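Putative secreted protein (PDB 3NPD) is of unknown function but is a putative secreted, quorum-sensing-regulated virulence factor of Pseudomonas aeruginosa. Local coordinates at residues P25-Y37 and N46-M58. Sequence-based numbering, arbitrary orientation.
Sequences PRAINEDILDQGY and NHLSVRASHAERM. With SO4 (sulfate ion), chain B.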
ATOM      1  N   PRO A  25       1.756  10.797   9.816  1.00 17.01           N
ATOM      2  CA  PRO A  25       1.501   9.477  10.382  1.00 15.89           C
ATOM      3  C   PRO A  25       0.405   9.435  11.427  1.00 14.85           C
ATOM      4  O   PRO A  25       0.208  10.399  12.194  1.00 16.44           O
ATOM      5  CB  PRO A  25       2.832   9.095  11.010  1.00 16.94           C
ATOM      6  CG  PRO A  25       3.409  10.400  11.416  1.00 17.30           C
ATOM      7  CD  PRO A  25       3.001  11.376  10.338  1.00 16.66           C
ATOM      8  N   ARG A  26      -0.328   8.320  11.435  1.00 16.45           N
ATOM      9  CA  ARG A  26      -1.335   8.091  12.477  1.00 17.40           C
ATOM     10  C   ARG A  26      -1.429   6.612  12.798  1.00 16.94           C
ATOM     11  O   ARG A  26      -1.150   5.778  11.965  1.00 15.95           O
ATOM     12  CB  ARG A  26      -2.694   8.664  12.090  1.00 20.25           C
ATOM     13  CG  ARG A  26      -3.313   8.116  10.872  1.00 22.11           C
ATOM     14  CD  ARG A  26      -4.749   8.665  10.659  1.00 30.46           C
ATOM     15  NE  ARG A  26      -5.041   8.453   9.251  1.00 34.97           N
ATOM     16  CZ  ARG A  26      -5.329   9.377   8.326  1.00 42.14           C
ATOM     17  NH1 ARG A  26      -5.524  10.661   8.628  1.00 34.78           N
ATOM     18  NH2 ARG A  26      -5.506   8.980   7.058  1.00 47.65           N
ATOM     19  N   ALA A  27      -1.846   6.313  14.024  1.00 16.52           N
ATOM     20  CA  ALA A  27      -1.956   4.937  14.470  1.00 18.36           C
ATOM     21  C   ALA A  27      -3.215   4.298  13.881  1.00 23.68           C
ATOM     22  O   ALA A  27      -4.336   4.865  13.977  1.00 25.66           O
ATOM     23  CB  ALA A  27      -1.943   4.852  15.995  1.00 22.10           C
ATOM     24  N   ILE A  28      -3.014   3.137  13.255  1.00 21.15           N
ATOM     25  CA  ILE A  28      -4.102   2.236  12.835  1.00 23.47           C
ATOM     26  C   ILE A  28      -4.563   1.483  14.085  1.00 23.23           C
ATOM     27  O   ILE A  28      -5.745   1.300  14.322  1.00 26.26           O
ATOM     28  CB  ILE A  28      -3.644   1.238  11.731  1.00 22.64           C
ATOM     29  CG1 ILE A  28      -3.376   1.957  10.389  1.00 27.77           C
ATOM     30  CG2 ILE A  28      -4.672   0.091  11.501  1.00 31.02           C
ATOM     31  CD1 ILE A  28      -4.521   2.865   9.861  1.00 28.73           C
ATOM     32  N   ASN A  29      -3.596   0.988  14.828  1.00 20.66           N
ATOM     33  CA  ASN A  29      -3.782   0.376  16.144  1.00 23.44           C
ATOM     34  C   ASN A  29      -2.491   0.566  16.968  1.00 23.31           C
ATOM     35  O   ASN A  29      -1.597   1.294  16.547  1.00 23.75           O
ATOM     36  CB  ASN A  29      -4.232  -1.076  15.951  1.00 26.77           C
ATOM     37  CG  ASN A  29      -3.234  -1.930  15.201  1.00 29.59           C
ATOM     38  OD1 ASN A  29      -2.035  -1.768  15.338  1.00 23.62           O
ATOM     39  ND2 ASN A  29      -3.736  -2.890  14.456  1.00 35.50           N
ATOM     40  N   GLU A  30      -2.390  -0.091  18.116  1.00 24.07           N
ATOM     41  CA  GLU A  30      -1.234  -0.027  18.989  1.00 24.19           C
ATOM     42  C   GLU A  30       0.095  -0.449  18.320  1.00 19.89           C
ATOM     43  O   GLU A  30       1.155  -0.025  18.777  1.00 24.38           O
ATOM     44  CB  GLU A  30      -1.450  -0.940  20.227  1.00 29.24           C
ATOM     45  CG  GLU A  30      -2.552  -0.481  21.207  1.00 40.55           C
ATOM     46  CD  GLU A  30      -2.244   0.799  21.990  1.00 59.70           C
ATOM     47  OE1 GLU A  30      -1.089   1.288  21.944  1.00 72.20           O
ATOM     48  OE2 GLU A  30      -3.180   1.311  22.671  1.00 68.75           O
ATOM     49  N   ASP A  31       0.007  -1.306  17.309  1.00 21.81           N
ATOM     50  CA  ASP A  31       1.191  -1.870  16.636  1.00 19.28           C
ATOM     51  C   ASP A  31       1.521  -1.273  15.280  1.00 22.01           C
ATOM     52  O   ASP A  31       2.672  -1.372  14.875  1.00 20.82           O
ATOM     53  CB  ASP A  31       1.038  -3.363  16.455  1.00 22.01           C
ATOM     54  CG  ASP A  31       0.968  -4.115  17.768  1.00 18.78           C
ATOM     55  OD1 ASP A  31       1.777  -3.826  18.676  1.00 27.62           O
ATOM     56  OD2 ASP A  31       0.130  -5.030  17.809  1.00 25.44           O
ATOM     57  N   ILE A  32       0.554  -0.651  14.607  1.00 19.13           N
ATOM     58  CA  ILE A  32       0.742  -0.228  13.223  1.00 17.51           C
ATOM     59  C   ILE A  32       0.520   1.272  13.072  1.00 16.16           C
ATOM     60  O   ILE A  32      -0.546   1.775  13.430  1.00 18.13           O
ATOM     61  CB  ILE A  32      -0.188  -1.002  12.277  1.00 19.32           C
ATOM     62  CG1 ILE A  32       0.114  -2.506  12.285  1.00 22.21           C
ATOM     63  CG2 ILE A  32      -0.049  -0.518  10.847  1.00 18.12           C
ATOM     64  CD1 ILE A  32      -0.981  -3.322  11.688  1.00 26.33           C
ATOM     65  N   LEU A  33       1.507   1.959  12.479  1.00 15.55           N
ATOM     66  CA  LEU A  33       1.391   3.366  12.065  1.00 16.46           C
ATOM     67  C   LEU A  33       1.192   3.425  10.561  1.00 16.65           C
ATOM     68  O   LEU A  33       1.971   2.847   9.793  1.00 15.21           O
ATOM     69  CB  LEU A  33       2.619   4.237  12.407  1.00 17.61           C
ATOM     70  CG  LEU A  33       2.970   4.734  13.778  1.00 28.94           C
ATOM     71  CD1 LEU A  33       4.237   5.565  13.655  1.00 19.77           C
ATOM     72  CD2 LEU A  33       1.806   5.567  14.349  1.00 20.20           C
ATOM     73  N   ASP A  34       0.140   4.111  10.162  1.00 15.59           N
ATOM     74  CA  ASP A  34      -0.051   4.479   8.765  1.00 14.72           C
ATOM     75  C   ASP A  34       0.870   5.698   8.493  1.00 16.39           C
ATOM     76  O   ASP A  34       0.630   6.811   8.996  1.00 15.33           O
ATOM     77  CB  ASP A  34      -1.523   4.798   8.514  1.00 15.97           C
ATOM     78  CG  ASP A  34      -1.831   5.134   7.056  1.00 19.23           C
ATOM     79  OD1 ASP A  34      -0.919   5.285   6.198  1.00 17.16           O
ATOM     80  OD2 ASP A  34      -3.039   5.285   6.787  1.00 20.92           O
ATOM     81  N   GLN A  35       1.875   5.513   7.658  1.00 14.91           N
ATOM     82  CA  GLN A  35       2.874   6.566   7.357  1.00 14.58           C
ATOM     83  C   GLN A  35       2.581   7.313   6.076  1.00 15.97           C
ATOM     84  O   GLN A  35       3.384   8.140   5.665  1.00 17.55           O
ATOM     85  CB  GLN A  35       4.282   5.986   7.314  1.00 15.75           C
ATOM     86  CG  GLN A  35       4.648   5.220   8.552  1.00 16.29           C
ATOM     87  CD  GLN A  35       5.976   4.541   8.401  1.00 21.47           C
ATOM     88  OE1 GLN A  35       6.202   3.826   7.438  1.00 26.16           O
ATOM     89  NE2 GLN A  35       6.830   4.719   9.352  1.00 21.27           N
ATOM     90  N   GLY A  36       1.419   7.048   5.467  1.00 16.25           N
ATOM     91  CA  GLY A  36       0.989   7.774   4.271  1.00 15.33           C
ATOM     92  C   GLY A  36       1.429   7.071   3.011  1.00 12.66           C
ATOM     93  O   GLY A  36       1.726   5.872   3.019  1.00 14.05           O
ATOM     94  N   TYR A  37       1.437   7.834   1.921  1.00 14.04           N
ATOM     95  CA  TYR A  37       1.558   7.305   0.580  1.00 13.36           C
ATOM     96  C   TYR A  37       2.572   8.013  -0.272  1.00 14.42           C
ATOM     97  O   TYR A  37       2.783   9.221  -0.121  1.00 16.43           O
ATOM     98  CB  TYR A  37       0.209   7.456  -0.131  1.00 15.38           C
ATOM     99  CG  TYR A  37      -0.897   6.712   0.554  1.00 14.65           C
ATOM    100  CD1 TYR A  37      -1.513   7.235   1.681  1.00 15.86           C
ATOM    101  CD2 TYR A  37      -1.397   5.494   0.023  1.00 16.77           C
ATOM    102  CE1 TYR A  37      -2.547   6.517   2.347  1.00 18.87           C
ATOM    103  CE2 TYR A  37      -2.463   4.818   0.628  1.00 19.54           C
ATOM    104  CZ  TYR A  37      -3.025   5.315   1.794  1.00 18.17           C
ATOM    105  OH  TYR A  37      -4.077   4.655   2.419  1.00 19.35           O
ATOM    106  N   ASN A  46       1.351   2.533   0.105  1.00 13.66           N
ATOM    107  CA  ASN A  46       1.006   2.921   1.449  1.00 14.22           C
ATOM    108  C   ASN A  46       2.132   2.338   2.280  1.00 12.50           C
ATOM    109  O   ASN A  46       2.368   1.108   2.276  1.00 16.31           O
ATOM    110  CB  ASN A  46      -0.371   2.311   1.821  1.00 17.33           C
ATOM    111  CG  ASN A  46      -0.970   2.814   3.130  1.00 16.27           C
ATOM    112  OD1 ASN A  46      -1.983   2.262   3.569  1.00 17.11           O
ATOM    113  ND2 ASN A  46      -0.356   3.814   3.779  1.00 13.08           N
ATOM    114  N   HIS A  47       2.842   3.198   2.989  1.00 13.12           N
ATOM    115  CA  HIS A  47       3.907   2.788   3.868  1.00 14.20           C
ATOM    116  C   HIS A  47       3.329   2.690   5.269  1.00 12.66           C
ATOM    117  O   HIS A  47       2.680   3.625   5.726  1.00 13.47           O
ATOM    118  CB  HIS A  47       4.995   3.861   3.876  1.00 11.46           C
ATOM    119  CG  HIS A  47       5.574   4.156   2.510  1.00 13.10           C
ATOM    120  ND1 HIS A  47       6.704   3.542   2.007  1.00 15.18           N
ATOM    121  CD2 HIS A  47       5.172   5.026   1.561  1.00 14.31           C
ATOM    122  CE1 HIS A  47       6.958   4.011   0.797  1.00 17.01           C
ATOM    123  NE2 HIS A  47       6.044   4.912   0.500  1.00 14.73           N
ATOM    124  N   LEU A  48       3.613   1.578   5.961  1.00 13.82           N
ATOM    125  CA  LEU A  48       3.190   1.380   7.327  1.00 14.78           C
ATOM    126  C   LEU A  48       4.366   0.817   8.143  1.00 15.55           C
ATOM    127  O   LEU A  48       5.190   0.043   7.593  1.00 14.45           O
ATOM    128  CB  LEU A  48       1.990   0.467   7.406  1.00 16.97           C
ATOM    129  CG  LEU A  48       0.712   0.943   6.667  1.00 15.09           C
ATOM    130  CD1 LEU A  48       0.594   0.196   5.316  1.00 18.57           C
ATOM    131  CD2 LEU A  48      -0.534   0.794   7.560  1.00 15.27           C
ATOM    132  N   SER A  49       4.473   1.233   9.411  1.00 15.18           N
ATOM    133  CA  SER A  49       5.465   0.646  10.336  1.00 12.93           C
ATOM    134  C   SER A  49       4.702  -0.281  11.272  1.00 15.09           C
ATOM    135  O   SER A  49       3.531  -0.024  11.598  1.00 15.47           O
ATOM    136  CB  SER A  49       6.261   1.673  11.146  1.00 15.19           C
ATOM    137  OG  SER A  49       5.459   2.435  11.986  1.00 19.61           O
ATOM    138  N   VAL A  50       5.388  -1.318  11.721  1.00 15.51           N
ATOM    139  CA  VAL A  50       4.802  -2.391  12.543  1.00 14.86           C
ATOM    140  C   VAL A  50       5.756  -2.651  13.679  1.00 17.46           C
ATOM    141  O   VAL A  50       6.944  -2.869  13.447  1.00 16.42           O
ATOM    142  CB  VAL A  50       4.630  -3.717  11.772  1.00 19.73           C
ATOM    143  CG1 VAL A  50       3.807  -4.716  12.616  1.00 20.56           C
ATOM    144  CG2 VAL A  50       3.955  -3.482  10.503  1.00 20.90           C
ATOM    145  N   ARG A  51       5.230  -2.707  14.898  1.00 14.37           N
ATOM    146  CA  ARG A  51       6.039  -3.108  16.046  1.00 17.17           C
ATOM    147  C   ARG A  51       6.452  -4.576  15.955  1.00 15.62           C
ATOM    148  O   ARG A  51       5.825  -5.378  15.263  1.00 15.75           O
ATOM    149  CB  ARG A  51       5.356  -2.749  17.349  1.00 17.74           C
ATOM    150  CG  ARG A  51       5.319  -1.203  17.473  1.00 20.99           C
ATOM    151  CD  ARG A  51       4.613  -0.697  18.691  1.00 26.94           C
ATOM    152  NE  ARG A  51       4.641   0.788  18.721  1.00 32.98           N
ATOM    153  CZ  ARG A  51       5.568   1.553  19.322  1.00 33.69           C
ATOM    154  NH1 ARG A  51       6.594   0.999  19.976  1.00 21.55           N
ATOM    155  NH2 ARG A  51       5.457   2.896  19.282  1.00 33.19           N
ATOM    156  N   ALA A  52       7.545  -4.868  16.640  1.00 16.25           N
ATOM    157  CA  ALA A  52       8.292  -6.121  16.530  1.00 16.52           C
ATOM    158  C   ALA A  52       7.445  -7.360  16.705  1.00 16.75           C
ATOM    159  O   ALA A  52       7.557  -8.298  15.911  1.00 16.68           O
ATOM    160  CB  ALA A  52       9.464  -6.113  17.553  1.00 17.97           C
ATOM    161  N   SER A  53       6.602  -7.383  17.735  1.00 18.12           N
ATOM    162  CA  SER A  53       5.793  -8.589  17.997  0.50 20.64           C
ATOM    163  C   SER A  53       4.764  -8.851  16.910  1.00 18.02           C
ATOM    164  O   SER A  53       4.629  -9.994  16.456  1.00 22.28           O
ATOM    165  CB  SER A  53       5.141  -8.577  19.385  0.50 22.99           C
ATOM    166  OG  SER A  53       6.125  -8.812  20.376  0.50 20.79           O
ATOM    167  N   HIS A  54       4.065  -7.817  16.472  1.00 18.42           N
ATOM    168  CA  HIS A  54       3.118  -7.956  15.388  1.00 15.89           C
ATOM    169  C   HIS A  54       3.839  -8.252  14.052  1.00 17.36           C
ATOM    170  O   HIS A  54       3.314  -8.967  13.225  1.00 16.62           O
ATOM    171  CB  HIS A  54       2.259  -6.723  15.241  1.00 17.21           C
ATOM    172  CG  HIS A  54       1.089  -6.912  14.317  1.00 23.02           C
ATOM    173  ND1 HIS A  54       0.198  -7.949  14.470  1.00 40.55           N
ATOM    174  CD2 HIS A  54       0.681  -6.230  13.229  1.00 40.71           C
ATOM    175  CE1 HIS A  54      -0.725  -7.882  13.535  1.00 37.24           C
ATOM    176  NE2 HIS A  54      -0.454  -6.849  12.766  1.00 36.79           N
ATOM    177  N   ALA A  55       5.025  -7.686  13.851  1.00 16.60           N
ATOM    178  CA  ALA A  55       5.813  -7.979  12.651  1.00 15.96           C
ATOM    179  C   ALA A  55       6.076  -9.499  12.542  1.00 16.69           C
ATOM    180  O   ALA A  55       6.042 -10.070  11.447  1.00 16.53           O
ATOM    181  CB  ALA A  55       7.162  -7.208  12.674  1.00 15.00           C
ATOM    182  N   GLU A  56       6.368 -10.122  13.684  1.00 15.93           N
ATOM    183  CA  GLU A  56       6.576 -11.580  13.729  1.00 17.02           C
ATOM    184  C   GLU A  56       5.325 -12.351  13.372  1.00 15.17           C
ATOM    185  O   GLU A  56       5.395 -13.332  12.628  1.00 17.49           O
ATOM    186  CB  GLU A  56       7.144 -12.028  15.060  1.00 18.08           C
ATOM    187  CG  GLU A  56       8.610 -11.636  15.235  1.00 25.47           C
ATOM    188  CD  GLU A  56       9.565 -12.446  14.332  1.00 33.32           C
ATOM    189  OE1 GLU A  56       9.788 -12.088  13.152  1.00 31.57           O
ATOM    190  OE2 GLU A  56      10.141 -13.436  14.838  1.00 36.51           O
ATOM    191  N   ARG A  57       4.172 -11.919  13.885  1.00 16.62           N
ATOM    192  CA  ARG A  57       2.895 -12.540  13.527  1.00 18.18           C
ATOM    193  C   ARG A  57       2.643 -12.422  12.041  1.00 16.73           C
ATOM    194  O   ARG A  57       2.190 -13.391  11.404  1.00 19.48           O
ATOM    195  CB  ARG A  57       1.724 -11.911  14.291  1.00 20.31           C
ATOM    196  CG  ARG A  57       1.779 -12.116  15.790  1.00 31.48           C
ATOM    197  CD  ARG A  57       0.396 -11.976  16.464  1.00 41.53           C
ATOM    198  NE  ARG A  57      -0.306 -10.675  16.373  1.00 41.30           N
ATOM    199  CZ  ARG A  57      -0.026  -9.546  17.052  1.00 39.98           C
ATOM    200  NH1 ARG A  57       1.037  -9.427  17.839  1.00 25.71           N
ATOM    201  NH2 ARG A  57      -0.812  -8.476  16.894  1.00 53.64           N
HETATM  202  N   MSE A  58       2.940 -11.246  11.470  1.00 17.25           N
HETATM  203  CA  MSE A  58       2.832 -11.055  10.018  1.00 14.87           C
HETATM  204  C   MSE A  58       3.723 -11.983   9.212  1.00 15.82           C
HETATM  205  O   MSE A  58       3.262 -12.627   8.285  1.00 15.13           O
HETATM  206  CB  MSE A  58       3.060  -9.607   9.604  1.00 13.82           C
HETATM  207  CG  MSE A  58       1.966  -8.744  10.101  1.00 16.18           C
HETATM  208 SE   MSE A  58       2.200  -6.880   9.666  0.75 17.16          SE
HETATM  209  CE  MSE A  58       1.756  -7.012   7.781  1.00 17.58           C
TER
HETATM  210  S   SO4 B   1       8.775  -2.500  19.221  1.00 40.86           S
HETATM  211  O1  SO4 B   1       8.934  -2.486  17.753  1.00 28.43           O
HETATM  212  O2  SO4 B   1       7.868  -3.524  19.763  1.00 44.78           O
HETATM  213  O3  SO4 B   1      10.085  -2.725  19.823  1.00 47.19           O
HETATM  214  O4  SO4 B   1       8.214  -1.204  19.651  1.00 41.13           O
HETATM  215  O   HOH W   1       3.917  -5.620  18.314  0.50 14.42           O
HETATM  216  O   HOH W   2       4.597   1.043  14.262  1.00 19.98           O
HETATM  217  O   HOH W   3       1.515  -6.902  19.244  1.00 27.74           O
HETATM  218  O   HOH W   4      -3.693   2.633   5.655  1.00 25.60           O
HETATM  219  O   HOH W   5       7.173   1.540   6.026  1.00 20.40           O
HETATM  220  O   HOH W   6      -4.548   1.809   2.102  1.00 24.31           O
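The Asn46 amide lies flat over one face of the Tyr37 ring, the two planes 11° apart, with Asn46 CG 3.5 Å from Tyr37 CZ and ND2 offset toward the ring's rim. Asn46 reaches this place because its CG is anti to the backbone N (chi1 -171°). Its ND2 donates twice within the amide plane: to Asp34 OD1 at 2.9 Å, approached from above the carboxylate plane, and to Gly36 O at 3.0 Å, also from above the carbonyl plane. Gly36 N comes to Asp34 OD1 from the opposite face, closing an Asx turn, while His47 N takes Gly36 O almost end-on (C=O...N 171°). The amide's other end, Asn46 OD1, accepts from two waters, one also bonded to Tyr37 OH.

At the far end, the His54 ring carries Met58 CG over one face and Arg57 NE at its edge; Ile32 CD1 meets it obliquely, 3.7 Å from His54 CD2. The Arg57 guanidinium has His54 CA over one face and, at its edge, a water joining Arg57 NH1 to Asp31 OD2; the direct salt bridge, Asp31 OD2 to Arg57 NH2, is long at 3.7 Å. At the Arg51 guanidinium edge, NH1 donates to sulfate O4 (2.8 Å); Ala52 N donates to O1 of this ion, probably from the crystallisation liquor.

Between these ends the strands pair antiparallel: Leu33 and Ser49 exchange N-to-O bonds of 3.0 Å each way, and the N-cap residue Arg51 donates its N to Asp31 O, carrying the pairing to the helix start. Ile32 CG2 packs on Leu48 CD2.

The register slips by one between Asp34-Leu48 and Tyr37-Asn46, a beta bulge that Asn46 ND2 bridges, its amide's rotation fixed by two bonds and a stack. A second water accepts from His54 N and donates weakly to Asp31 OD1, consistent with a partly hydrated, modest electrostatic tie between Asp31 and helix 52-60.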